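Local structure of cytosol aminopeptidase (3IJ3) at residues 383-388 with 474-479. The protein probably acts as a manganese-dependent metalloaminopeptidase of the peptidase M17 family, removing residues from the N-termini of peptides. Sequence-based numbering, arbitrary orientation.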
loop_
_atom_site.group_PDB
_atom_site.type_symbol
_atom_site.label_atom_id
_atom_site.label_comp_id
_atom_site.label_asym_id
_atom_site.label_seq_id
_atom_site.Cartn_x
_atom_site.Cartn_y
_atom_site.Cartn_z
ATOM N N ALA A 383 -6.227 -22.948 33.882
ATOM C CA ALA A 383 -6.073 -23.202 32.451
ATOM C C ALA A 383 -6.320 -24.698 32.107
ATOM O O ALA A 383 -7.046 -25.021 31.170
ATOM C CB ALA A 383 -4.702 -22.767 31.972
ATOM N N GLN A 384 -5.713 -25.599 32.869
ATOM C CA GLN A 384 -5.860 -27.032 32.613
ATOM C C GLN A 384 -7.308 -27.485 32.769
ATOM O O GLN A 384 -7.791 -28.286 31.975
ATOM C CB GLN A 384 -4.939 -27.847 33.524
ATOM C CG GLN A 384 -3.430 -27.583 33.311
ATOM C CD GLN A 384 -2.936 -27.974 31.941
ATOM O OE1 GLN A 384 -1.945 -27.420 31.453
ATOM N NE2 GLN A 384 -3.616 -28.923 31.303
ATOM N N ALA A 385 -8.007 -26.941 33.768
ATOM C CA ALA A 385 -9.408 -27.313 34.013
ATOM C C ALA A 385 -10.299 -26.852 32.850
ATOM O O ALA A 385 -11.221 -27.559 32.432
ATOM C CB ALA A 385 -9.888 -26.733 35.359
ATOM N N LEU A 386 -9.990 -25.679 32.302
ATOM C CA LEU A 386 -10.756 -25.145 31.155
ATOM C C LEU A 386 -10.452 -25.963 29.898
ATOM O O LEU A 386 -11.352 -26.199 29.065
ATOM C CB LEU A 386 -10.475 -23.654 30.953
ATOM C CG LEU A 386 -11.134 -22.715 31.974
ATOM C CD1 LEU A 386 -10.508 -21.293 32.048
ATOM C CD2 LEU A 386 -12.628 -22.662 31.702
ATOM N N ILE A 387 -9.187 -26.381 29.747
ATOM C CA ILE A 387 -8.805 -27.241 28.633
ATOM C C ILE A 387 -9.576 -28.570 28.733
ATOM O O ILE A 387 -10.119 -29.036 27.735
ATOM C CB ILE A 387 -7.284 -27.461 28.556
ATOM C CG1 ILE A 387 -6.599 -26.164 28.065
ATOM C CG2 ILE A 387 -6.956 -28.633 27.600
ATOM C CD1 ILE A 387 -5.109 -26.114 28.338
ATOM N N ASP A 388 -9.611 -29.163 29.927
ATOM C CA ASP A 388 -10.380 -30.411 30.158
ATOM C C ASP A 388 -11.858 -30.224 29.800
ATOM O O ASP A 388 -12.467 -31.085 29.142
ATOM C CB ASP A 388 -10.284 -30.854 31.623
ATOM C CG ASP A 388 -8.905 -31.394 32.001
ATOM O OD1 ASP A 388 -8.110 -31.694 31.086
ATOM O OD2 ASP A 388 -8.637 -31.540 33.230
ATOM N N PHE A 474 -18.886 -22.844 30.981
ATOM C CA PHE A 474 -19.994 -23.211 31.852
ATOM C C PHE A 474 -19.813 -24.588 32.476
ATOM O O PHE A 474 -20.132 -24.801 33.663
ATOM C CB PHE A 474 -21.367 -23.091 31.163
ATOM C CG PHE A 474 -22.499 -23.245 32.120
ATOM C CD1 PHE A 474 -22.796 -22.237 33.023
ATOM C CD2 PHE A 474 -23.256 -24.405 32.151
ATOM C CE1 PHE A 474 -23.809 -22.383 33.964
ATOM C CE2 PHE A 474 -24.288 -24.546 33.079
ATOM C CZ PHE A 474 -24.563 -23.508 33.982
ATOM N N HIS A 475 -19.346 -25.555 31.684
ATOM C CA HIS A 475 -19.067 -26.892 32.201
ATOM C C HIS A 475 -18.075 -26.793 33.378
ATOM O O HIS A 475 -18.273 -27.405 34.441
ATOM C CB HIS A 475 -18.510 -27.790 31.090
ATOM C CG HIS A 475 -18.053 -29.126 31.566
ATOM N ND1 HIS A 475 -18.870 -30.237 31.556
ATOM C CD2 HIS A 475 -16.867 -29.532 32.072
ATOM C CE1 HIS A 475 -18.206 -31.268 32.053
ATOM N NE2 HIS A 475 -16.991 -30.863 32.380
ATOM N N TYR A 476 -16.999 -26.042 33.177
ATOM C CA TYR A 476 -16.008 -25.816 34.219
ATOM C C TYR A 476 -16.669 -25.252 35.501
ATOM O O TYR A 476 -16.439 -25.751 36.607
ATOM C CB TYR A 476 -14.876 -24.870 33.718
ATOM C CG TYR A 476 -14.058 -24.378 34.872
ATOM C CD1 TYR A 476 -13.194 -25.228 35.528
ATOM C CD2 TYR A 476 -14.247 -23.118 35.392
ATOM C CE1 TYR A 476 -12.488 -24.812 36.628
ATOM C CE2 TYR A 476 -13.536 -22.684 36.496
ATOM C CZ TYR A 476 -12.658 -23.542 37.110
ATOM O OH TYR A 476 -11.964 -23.154 38.227
ATOM N N LEU A 477 -17.506 -24.222 35.346
ATOM C CA LEU A 477 -18.173 -23.614 36.489
ATOM C C LEU A 477 -19.082 -24.590 37.235
ATOM O O LEU A 477 -19.116 -24.597 38.461
ATOM C CB LEU A 477 -18.958 -22.367 36.070
ATOM C CG LEU A 477 -18.111 -21.222 35.512
ATOM C CD1 LEU A 477 -19.024 -20.072 35.032
ATOM C CD2 LEU A 477 -17.110 -20.710 36.561
ATOM N N GLU A 478 -19.802 -25.419 36.500
ATOM C CA GLU A 478 -20.657 -26.413 37.137
ATOM C C GLU A 478 -19.839 -27.432 37.916
ATOM O O GLU A 478 -20.217 -27.822 39.020
ATOM C CB GLU A 478 -21.548 -27.127 36.123
ATOM C CG GLU A 478 -22.715 -26.299 35.639
ATOM C CD GLU A 478 -23.803 -27.172 35.013
ATOM O OE1 GLU A 478 -23.475 -27.963 34.097
ATOM O OE2 GLU A 478 -24.980 -27.054 35.452
ATOM N N GLN A 479 -18.734 -27.870 37.334
ATOM C CA GLN A 479 -17.850 -28.824 38.002
ATOM C C GLN A 479 -17.216 -28.225 39.256
ATOM O O GLN A 479 -17.096 -28.903 40.278
ATOM C CB GLN A 479 -16.742 -29.289 37.052
ATOM C CG GLN A 479 -17.243 -30.155 35.894
ATOM C CD GLN A 479 -17.835 -31.476 36.353
ATOM O OE1 GLN A 479 -18.998 -31.801 36.050
ATOM N NE2 GLN A 479 -17.073 -32.220 37.123
#
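Y476 meets A385 and L386 where helix 380-393 passes helix 470-481, an example of two helices coming close where one face offers a small residue to an aromatic ring. The CA atoms of L386 and Y476 lie only 6.1 Å apart, a spacing consistent with the small side chain of A385, whose CB is directed toward the other segment. The A385 CB rests 3.5 Å from Y476 CE1 and 3.6 Å from Y476 CD1, approaching the CD1-CE1 bond of the ring obliquely, in plain van der Waals contact. L386 works at the root of the same side chain. Its CD2 methyl reaches Y476 CB at 3.7 Å and Y476 CG at 3.9 Å, although the CA-CB bond of L386 does not point at the neighbouring helix. The tyrosine ring owes its place to a first torsion that sets CG anti to the backbone N (chi1 166°) and carries the ring alongside helix 380-393, where it also touches L382.

This packed part is small and wholly apolar: the two segments together bury 163 Å², most of it on Y476, A385 and L386, and no hydrogen bond links them. Away from it the contact thins out towards solvent. The partly exposed H475 and the exposed D388 flank it without touching across it; the side chain of H475 lies instead against A389, K392 and T393, further along helix 380-393. A triethylene glycol molecule, probably from the crystallisation liquor, lies close to the Y476 side chain.

The contact joins two helices of the M17 catalytic fold: F474 and L477 pack helix 470-481 against helix 275-289, while A383 and I387 of helix 380-393 touch R399 in strand 398-399.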